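Local structure of HAT1-interacting factor 1 (Saccharomyces cerevisiae, 4NQ0) at residues F64-V76 and Y197-L210. The protein chaperones histones H3 and H4 as a component of the nuclear HAT-B acetyltransferase complex, and takes part in chromatin assembly and telomere silencing. Residues are numbered along the deposited sequence; the frame is centred on the assembly and turned at random.
Sequences FTIFAQAVYNMEV and YFENDLYENALDLL
F67 of helix 61-77 meets L209 of helix 202-218 and the Y197-F198 turn that precedes it; the three rings form an aromatic cluster. L209 lays CD1 over one face of the F67 ring, a CH-pi contact 3.8 Å from the centroid, while its CD2 reaches F64 CD1 at 3.6 Å. Y197 turns its ring edge toward the F67 face in an offset edge-to-face pair, planes at 87°, and the F198 ring lies oblique to that of F67. F67 gets there with CG anti to the backbone N (chi1 -162°). A serine in its place would probably leave L209 CD1 without a ring to cover and open a gap beside Y197 and F198.

The backbones come nearest at A68 and A206 (CA to CA 4.2 Å), where A68 CB rests on the A206 carbonyl O at 3.4 Å, small residues facing each other where the helices run antiparallel, axes 8.2 Å apart. V71 CG1 presses tightly on L202 CD2, at 3.4 Å.

At the far end E75 sets CG over the Y203 ring, 3.6 Å from the centroid, and Y72 CD1 meets the edge of that same ring. Within 197-210, N205 ND2 donates to E199 O, and D201, at the N-cap of helix 202-218, accepts from E204 N with OD1.

The contact thus joins helix 61-77 to helix 202-218, which lies within the predicted TPR 1, although 120 residues separate the segments, of which 80-159 are not modelled. Helices 14-34 and 38-51 pack against helix 61-77, and helix 229-248 touches both partners, through Y72 and Y203 on E248.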
ATOM      1  N   PHE A  64      -0.934   8.119 -10.634  1.00 27.87           N
ATOM      2  CA  PHE A  64      -1.381   6.737 -10.505  1.00 27.94           C
ATOM      3  C   PHE A  64      -1.971   6.459  -9.127  1.00 27.89           C
ATOM      4  O   PHE A  64      -3.033   5.834  -9.007  1.00 27.66           O
ATOM      5  CB  PHE A  64      -0.217   5.792 -10.835  1.00 28.13           C
ATOM      6  CG  PHE A  64       0.150   5.782 -12.296  1.00 27.71           C
ATOM      7  CD1 PHE A  64      -0.408   4.845 -13.156  1.00 28.89           C
ATOM      8  CD2 PHE A  64       1.036   6.721 -12.818  1.00 27.86           C
ATOM      9  CE1 PHE A  64      -0.081   4.831 -14.512  1.00 28.30           C
ATOM     10  CE2 PHE A  64       1.357   6.716 -14.168  1.00 27.92           C
ATOM     11  CZ  PHE A  64       0.807   5.773 -15.012  1.00 27.46           C
ATOM     12  N   THR A  65      -1.324   6.972  -8.083  1.00 28.11           N
ATOM     13  CA  THR A  65      -1.785   6.692  -6.711  1.00 28.40           C
ATOM     14  C   THR A  65      -3.096   7.397  -6.367  1.00 28.65           C
ATOM     15  O   THR A  65      -3.999   6.789  -5.776  1.00 28.57           O
ATOM     16  CB  THR A  65      -0.706   7.012  -5.664  1.00 28.67           C
ATOM     17  OG1 THR A  65      -0.438   8.420  -5.650  1.00 29.88           O
ATOM     18  CG2 THR A  65       0.574   6.249  -5.990  1.00 27.29           C
ATOM     19  N   ILE A  66      -3.223   8.657  -6.768  1.00 28.98           N
ATOM     20  CA  ILE A  66      -4.492   9.378  -6.629  1.00 29.56           C
ATOM     21  C   ILE A  66      -5.593   8.705  -7.451  1.00 29.53           C
ATOM     22  O   ILE A  66      -6.701   8.483  -6.948  1.00 29.74           O
ATOM     23  CB  ILE A  66      -4.345  10.867  -7.028  1.00 30.29           C
ATOM     24  CG1 ILE A  66      -3.397  11.578  -6.053  1.00 30.62           C
ATOM     25  CG2 ILE A  66      -5.701  11.563  -7.029  1.00 30.92           C
ATOM     26  CD1 ILE A  66      -2.853  12.866  -6.574  1.00 31.46           C
ATOM     27  N   PHE A  67      -5.279   8.354  -8.701  1.00 29.55           N
ATOM     28  CA  PHE A  67      -6.228   7.672  -9.588  1.00 29.80           C
ATOM     29  C   PHE A  67      -6.713   6.382  -8.910  1.00 30.41           C
ATOM     30  O   PHE A  67      -7.915   6.100  -8.869  1.00 31.09           O
ATOM     31  CB  PHE A  67      -5.539   7.368 -10.933  1.00 29.42           C
ATOM     32  CG  PHE A  67      -6.469   7.047 -12.106  1.00 28.75           C
ATOM     33  CD1 PHE A  67      -7.829   6.770 -11.950  1.00 29.24           C
ATOM     34  CD2 PHE A  67      -5.931   6.969 -13.384  1.00 26.86           C
ATOM     35  CE1 PHE A  67      -8.617   6.454 -13.056  1.00 28.77           C
ATOM     36  CE2 PHE A  67      -6.714   6.657 -14.489  1.00 27.78           C
ATOM     37  CZ  PHE A  67      -8.055   6.403 -14.323  1.00 28.81           C
ATOM     38  N   ALA A  68      -5.780   5.609  -8.361  1.00 30.58           N
ATOM     39  CA  ALA A  68      -6.116   4.343  -7.718  1.00 31.20           C
ATOM     40  C   ALA A  68      -7.019   4.552  -6.503  1.00 32.39           C
ATOM     41  O   ALA A  68      -8.030   3.875  -6.358  1.00 32.36           O
ATOM     42  CB  ALA A  68      -4.856   3.602  -7.318  1.00 30.62           C
ATOM     43  N   GLN A  69      -6.653   5.483  -5.632  1.00 33.68           N
ATOM     44  CA  GLN A  69      -7.501   5.814  -4.488  1.00 35.24           C
ATOM     45  C   GLN A  69      -8.890   6.222  -4.944  1.00 36.30           C
ATOM     46  O   GLN A  69      -9.881   5.728  -4.417  1.00 36.60           O
ATOM     47  CB  GLN A  69      -6.908   6.951  -3.673  1.00 35.87           C
ATOM     48  CG  GLN A  69      -5.616   6.609  -2.963  1.00 37.15           C
ATOM     49  CD  GLN A  69      -5.614   7.065  -1.517  1.00 40.24           C
ATOM     50  OE1 GLN A  69      -4.733   7.809  -1.092  1.00 42.93           O
ATOM     51  NE2 GLN A  69      -6.610   6.619  -0.752  1.00 41.77           N
ATOM     52  N   ALA A  70      -8.952   7.106  -5.943  1.00 36.97           N
ATOM     53  CA  ALA A  70     -10.226   7.632  -6.421  1.00 37.88           C
ATOM     54  C   ALA A  70     -11.146   6.503  -6.843  1.00 38.86           C
ATOM     55  O   ALA A  70     -12.302   6.437  -6.412  1.00 39.55           O
ATOM     56  CB  ALA A  70     -10.012   8.597  -7.579  1.00 37.75           C
ATOM     57  N   VAL A  71     -10.619   5.603  -7.669  1.00 39.19           N
ATOM     58  CA  VAL A  71     -11.411   4.525  -8.234  1.00 40.31           C
ATOM     59  C   VAL A  71     -11.771   3.480  -7.171  1.00 41.46           C
ATOM     60  O   VAL A  71     -12.874   2.943  -7.175  1.00 42.08           O
ATOM     61  CB  VAL A  71     -10.685   3.882  -9.435  1.00 40.15           C
ATOM     62  CG1 VAL A  71     -11.444   2.688  -9.939  1.00 40.47           C
ATOM     63  CG2 VAL A  71     -10.512   4.911 -10.552  1.00 39.31           C
ATOM     64  N   TYR A  72     -10.852   3.207  -6.255  1.00 42.16           N
ATOM     65  CA  TYR A  72     -11.151   2.325  -5.129  1.00 43.49           C
ATOM     66  C   TYR A  72     -12.360   2.848  -4.350  1.00 45.16           C
ATOM     67  O   TYR A  72     -13.320   2.117  -4.108  1.00 45.70           O
ATOM     68  CB  TYR A  72      -9.931   2.198  -4.203  1.00 42.96           C
ATOM     69  CG  TYR A  72     -10.226   1.574  -2.853  1.00 44.22           C
ATOM     70  CD1 TYR A  72     -10.825   0.324  -2.760  1.00 45.52           C
ATOM     71  CD2 TYR A  72      -9.886   2.227  -1.670  1.00 45.52           C
ATOM     72  CE1 TYR A  72     -11.087  -0.256  -1.524  1.00 47.20           C
ATOM     73  CE2 TYR A  72     -10.144   1.656  -0.434  1.00 46.57           C
ATOM     74  CZ  TYR A  72     -10.743   0.413  -0.368  1.00 47.36           C
ATOM     75  OH  TYR A  72     -11.007  -0.160   0.858  1.00 49.38           O
ATOM     76  N   ASN A  73     -12.309   4.121  -3.977  1.00 46.40           N
ATOM     77  CA  ASN A  73     -13.389   4.738  -3.203  1.00 48.33           C
ATOM     78  C   ASN A  73     -14.726   4.833  -3.937  1.00 50.06           C
ATOM     79  O   ASN A  73     -15.780   4.874  -3.298  1.00 51.09           O
ATOM     80  CB  ASN A  73     -12.958   6.108  -2.690  1.00 48.31           C
ATOM     81  CG  ASN A  73     -12.284   6.024  -1.344  1.00 48.91           C
ATOM     82  OD1 ASN A  73     -12.927   5.687  -0.350  1.00 50.58           O
ATOM     83  ND2 ASN A  73     -10.985   6.323  -1.297  1.00 47.95           N
ATOM     84  N   MET A  74     -14.673   4.872  -5.268  1.00 51.20           N
ATOM     85  CA  MET A  74     -15.871   4.814  -6.099  1.00 52.85           C
ATOM     86  C   MET A  74     -16.555   3.464  -5.929  1.00 54.23           C
ATOM     87  O   MET A  74     -17.785   3.387  -5.869  1.00 55.45           O
ATOM     88  CB  MET A  74     -15.534   5.027  -7.586  1.00 52.63           C
ATOM     89  CG  MET A  74     -15.330   6.482  -8.008  1.00 52.57           C
ATOM     90  SD  MET A  74     -14.591   6.643  -9.661  1.00 52.46           S
ATOM     91  CE  MET A  74     -15.823   5.825 -10.679  1.00 52.50           C
ATOM     92  N   GLU A  75     -15.760   2.400  -5.865  1.00 54.56           N
ATOM     93  CA  GLU A  75     -16.307   1.054  -5.730  1.00 55.72           C
ATOM     94  C   GLU A  75     -16.881   0.854  -4.332  1.00 56.99           C
ATOM     95  O   GLU A  75     -17.968   0.291  -4.184  1.00 57.87           O
ATOM     96  CB  GLU A  75     -15.239   0.001  -6.035  1.00 54.95           C
ATOM     97  CG  GLU A  75     -15.758  -1.441  -6.074  1.00 55.63           C
ATOM     98  CD  GLU A  75     -16.868  -1.663  -7.098  1.00 57.30           C
ATOM     99  OE1 GLU A  75     -16.834  -1.053  -8.187  1.00 56.22           O
ATOM    100  OE2 GLU A  75     -17.778  -2.467  -6.810  1.00 59.55           O
ATOM    101  N   VAL A  76     -16.157   1.320  -3.314  1.00 57.49           N
ATOM    102  CA  VAL A  76     -16.646   1.285  -1.936  1.00 58.84           C
ATOM    103  C   VAL A  76     -18.028   1.935  -1.873  1.00 60.85           C
ATOM    104  O   VAL A  76     -18.983   1.330  -1.380  1.00 62.04           O
ATOM    105  CB  VAL A  76     -15.674   1.993  -0.951  1.00 58.17           C
ATOM    106  CG1 VAL A  76     -16.343   2.230   0.393  1.00 58.72           C
ATOM    107  CG2 VAL A  76     -14.404   1.178  -0.766  1.00 57.11           C
ATOM    108  N   TYR A 197      -9.676   2.127 -16.874  1.00 37.55           N
ATOM    109  CA  TYR A 197      -9.743   1.970 -15.414  1.00 37.28           C
ATOM    110  C   TYR A 197     -11.068   2.423 -14.788  1.00 38.44           C
ATOM    111  O   TYR A 197     -11.263   2.285 -13.575  1.00 38.10           O
ATOM    112  CB  TYR A 197      -8.550   2.666 -14.751  1.00 36.50           C
ATOM    113  CG  TYR A 197      -7.215   2.086 -15.188  1.00 34.63           C
ATOM    114  CD1 TYR A 197      -6.901   0.759 -14.932  1.00 34.25           C
ATOM    115  CD2 TYR A 197      -6.278   2.856 -15.854  1.00 34.25           C
ATOM    116  CE1 TYR A 197      -5.699   0.207 -15.344  1.00 34.03           C
ATOM    117  CE2 TYR A 197      -5.064   2.320 -16.262  1.00 33.69           C
ATOM    118  CZ  TYR A 197      -4.777   1.000 -15.997  1.00 33.61           C
ATOM    119  OH  TYR A 197      -3.587   0.448 -16.390  1.00 33.55           O
ATOM    120  N   PHE A 198     -11.982   2.937 -15.608  1.00 39.70           N
ATOM    121  CA  PHE A 198     -13.365   3.159 -15.168  1.00 41.28           C
ATOM    122  C   PHE A 198     -14.266   1.964 -15.508  1.00 42.89           C
ATOM    123  O   PHE A 198     -15.424   1.925 -15.102  1.00 43.70           O
ATOM    124  CB  PHE A 198     -13.927   4.442 -15.788  1.00 41.47           C
ATOM    125  CG  PHE A 198     -13.251   5.694 -15.295  1.00 40.54           C
ATOM    126  CD1 PHE A 198     -13.474   6.156 -14.007  1.00 40.26           C
ATOM    127  CD2 PHE A 198     -12.389   6.407 -16.110  1.00 39.86           C
ATOM    128  CE1 PHE A 198     -12.850   7.315 -13.551  1.00 39.99           C
ATOM    129  CE2 PHE A 198     -11.762   7.559 -15.652  1.00 38.93           C
ATOM    130  CZ  PHE A 198     -11.993   8.014 -14.384  1.00 38.26           C
ATOM    131  N   GLU A 199     -13.719   0.985 -16.226  1.00 43.86           N
ATOM    132  CA  GLU A 199     -14.504  -0.136 -16.750  1.00 45.60           C
ATOM    133  C   GLU A 199     -14.277  -1.387 -15.918  1.00 45.54           C
ATOM    134  O   GLU A 199     -13.240  -1.532 -15.267  1.00 44.89           O
ATOM    135  CB  GLU A 199     -14.106  -0.467 -18.197  1.00 46.05           C
ATOM    136  CG  GLU A 199     -13.638   0.703 -19.066  1.00 47.72           C
ATOM    137  CD  GLU A 199     -14.743   1.350 -19.867  1.00 50.13           C
ATOM    138  OE1 GLU A 199     -14.446   1.780 -21.000  1.00 51.85           O
ATOM    139  OE2 GLU A 199     -15.892   1.432 -19.375  1.00 52.14           O
ATOM    140  N   ASN A 200     -15.242  -2.303 -15.974  1.00 46.62           N
ATOM    141  CA  ASN A 200     -15.115  -3.627 -15.365  1.00 46.79           C
ATOM    142  C   ASN A 200     -14.803  -3.563 -13.865  1.00 45.95           C
ATOM    143  O   ASN A 200     -15.495  -2.867 -13.114  1.00 46.36           O
ATOM    144  CB  ASN A 200     -14.066  -4.448 -16.123  1.00 46.79           C
ATOM    145  CG  ASN A 200     -14.245  -4.376 -17.615  1.00 48.42           C
ATOM    146  OD1 ASN A 200     -15.262  -4.815 -18.160  1.00 51.54           O
ATOM    147  ND2 ASN A 200     -13.254  -3.813 -18.297  1.00 49.43           N
ATOM    148  N   ASP A 201     -13.764  -4.269 -13.425  1.00 45.02           N
ATOM    149  CA  ASP A 201     -13.497  -4.441 -12.004  1.00 43.96           C
ATOM    150  C   ASP A 201     -12.610  -3.307 -11.504  1.00 42.19           C
ATOM    151  O   ASP A 201     -11.423  -3.260 -11.811  1.00 40.90           O
ATOM    152  CB  ASP A 201     -12.835  -5.804 -11.777  1.00 44.27           C
ATOM    153  CG  ASP A 201     -12.635  -6.120 -10.317  1.00 45.00           C
ATOM    154  OD1 ASP A 201     -12.101  -5.267  -9.582  1.00 46.21           O
ATOM    155  OD2 ASP A 201     -13.002  -7.238  -9.901  1.00 47.90           O
ATOM    156  N   LEU A 202     -13.199  -2.405 -10.724  1.00 41.58           N
ATOM    157  CA  LEU A 202     -12.506  -1.217 -10.230  1.00 40.62           C
ATOM    158  C   LEU A 202     -11.414  -1.554  -9.206  1.00 39.52           C
ATOM    159  O   LEU A 202     -10.365  -0.912  -9.188  1.00 38.10           O
ATOM    160  CB  LEU A 202     -13.508  -0.218  -9.639  1.00 41.04           C
ATOM    161  CG  LEU A 202     -14.531   0.360 -10.634  1.00 42.23           C
ATOM    162  CD1 LEU A 202     -15.540   1.244  -9.936  1.00 42.76           C
ATOM    163  CD2 LEU A 202     -13.830   1.130 -11.744  1.00 41.51           C
ATOM    164  N   TYR A 203     -11.656  -2.554  -8.363  1.00 39.25           N
ATOM    165  CA  TYR A 203     -10.616  -3.040  -7.448  1.00 38.59           C
ATOM    166  C   TYR A 203      -9.385  -3.475  -8.241  1.00 37.29           C
ATOM    167  O   TYR A 203      -8.266  -3.051  -7.947  1.00 36.63           O
ATOM    168  CB  TYR A 203     -11.117  -4.216  -6.588  1.00 39.53           C
ATOM    169  CG  TYR A 203     -12.188  -3.868  -5.570  1.00 41.35           C
ATOM    170  CD1 TYR A 203     -12.067  -2.745  -4.758  1.00 44.15           C
ATOM    171  CD2 TYR A 203     -13.310  -4.676  -5.402  1.00 44.40           C
ATOM    172  CE1 TYR A 203     -13.043  -2.428  -3.811  1.00 45.64           C
ATOM    173  CE2 TYR A 203     -14.291  -4.365  -4.461  1.00 45.72           C
ATOM    174  CZ  TYR A 203     -14.146  -3.244  -3.668  1.00 46.18           C
ATOM    175  OH  TYR A 203     -15.102  -2.918  -2.739  1.00 49.45           O
ATOM    176  N   GLU A 204      -9.607  -4.304  -9.256  1.00 36.59           N
ATOM    177  CA  GLU A 204      -8.539  -4.772 -10.111  1.00 35.88           C
ATOM    178  C   GLU A 204      -7.830  -3.581 -10.742  1.00 34.47           C
ATOM    179  O   GLU A 204      -6.599  -3.522 -10.772  1.00 33.02           O
ATOM    180  CB  GLU A 204      -9.102  -5.691 -11.199  1.00 37.14           C
ATOM    181  CG  GLU A 204      -8.056  -6.282 -12.149  1.00 38.25           C
ATOM    182  CD  GLU A 204      -8.657  -7.027 -13.334  1.00 41.22           C
ATOM    183  OE1 GLU A 204      -9.869  -6.884 -13.608  1.00 45.24           O
ATOM    184  OE2 GLU A 204      -7.909  -7.757 -14.009  1.00 42.38           O
ATOM    185  N   ASN A 205      -8.624  -2.632 -11.236  1.00 33.95           N
ATOM    186  CA  ASN A 205      -8.097  -1.417 -11.873  1.00 32.66           C
ATOM    187  C   ASN A 205      -7.194  -0.611 -10.945  1.00 31.22           C
ATOM    188  O   ASN A 205      -6.091  -0.226 -11.324  1.00 29.97           O
ATOM    189  CB  ASN A 205      -9.247  -0.544 -12.381  1.00 33.23           C
ATOM    190  CG  ASN A 205     -10.063  -1.226 -13.484  1.00 34.19           C
ATOM    191  OD1 ASN A 205      -9.679  -2.275 -14.004  1.00 33.34           O
ATOM    192  ND2 ASN A 205     -11.189  -0.632 -13.833  1.00 33.21           N
ATOM    193  N   ALA A 206      -7.667  -0.365  -9.730  1.00 30.72           N
ATOM    194  CA  ALA A 206      -6.891   0.395  -8.739  1.00 29.79           C
ATOM    195  C   ALA A 206      -5.536  -0.277  -8.456  1.00 29.20           C
ATOM    196  O   ALA A 206      -4.485   0.383  -8.404  1.00 28.23           O
ATOM    197  CB  ALA A 206      -7.685   0.542  -7.472  1.00 29.60           C
ATOM    198  N   LEU A 207      -5.573  -1.600  -8.297  1.00 29.47           N
ATOM    199  CA  LEU A 207      -4.356  -2.397  -8.066  1.00 29.45           C
ATOM    200  C   LEU A 207      -3.356  -2.295  -9.217  1.00 29.14           C
ATOM    201  O   LEU A 207      -2.159  -2.195  -8.983  1.00 29.67           O
ATOM    202  CB  LEU A 207      -4.719  -3.871  -7.834  1.00 29.78           C
ATOM    203  CG  LEU A 207      -5.298  -4.186  -6.463  1.00 29.85           C
ATOM    204  CD1 LEU A 207      -5.669  -5.672  -6.375  1.00 30.15           C
ATOM    205  CD2 LEU A 207      -4.287  -3.781  -5.370  1.00 29.35           C
ATOM    206  N   ASP A 208      -3.851  -2.316 -10.456  1.00 29.22           N
ATOM    207  CA  ASP A 208      -2.989  -2.193 -11.632  1.00 28.95           C
ATOM    208  C   ASP A 208      -2.357  -0.801 -11.692  1.00 27.84           C
ATOM    209  O   ASP A 208      -1.187  -0.653 -12.053  1.00 27.05           O
ATOM    210  CB  ASP A 208      -3.775  -2.463 -12.913  1.00 29.74           C
ATOM    211  CG  ASP A 208      -2.882  -2.586 -14.122  1.00 31.00           C
ATOM    212  OD1 ASP A 208      -2.013  -3.483 -14.128  1.00 32.76           O
ATOM    213  OD2 ASP A 208      -3.037  -1.786 -15.070  1.00 32.23           O
ATOM    214  N   LEU A 209      -3.135   0.216 -11.329  1.00 27.04           N
ATOM    215  CA  LEU A 209      -2.620   1.582 -11.258  1.00 26.24           C
ATOM    216  C   LEU A 209      -1.536   1.708 -10.197  1.00 25.97           C
ATOM    217  O   LEU A 209      -0.551   2.410 -10.400  1.00 26.07           O
ATOM    218  CB  LEU A 209      -3.747   2.584 -10.995  1.00 26.25           C
ATOM    219  CG  LEU A 209      -4.619   2.887 -12.224  1.00 25.54           C
ATOM    220  CD1 LEU A 209      -5.976   3.390 -11.810  1.00 23.16           C
ATOM    221  CD2 LEU A 209      -3.902   3.895 -13.129  1.00 23.02           C
ATOM    222  N   LEU A 210      -1.718   1.033  -9.067  1.00 26.26           N
ATOM    223  CA  LEU A 210      -0.689   1.021  -8.023  1.00 26.18           C
ATOM    224  C   LEU A 210       0.555   0.230  -8.446  1.00 26.75           C
ATOM    225  O   LEU A 210       1.682   0.633  -8.108  1.00 26.26           O
ATOM    226  CB  LEU A 210      -1.256   0.507  -6.701  1.00 26.10           C
ATOM    227  CG  LEU A 210      -2.256   1.433  -6.025  1.00 26.56           C
ATOM    228  CD1 LEU A 210      -3.047   0.708  -4.934  1.00 28.53           C
ATOM    229  CD2 LEU A 210      -1.544   2.667  -5.451  1.00 28.70           C
TER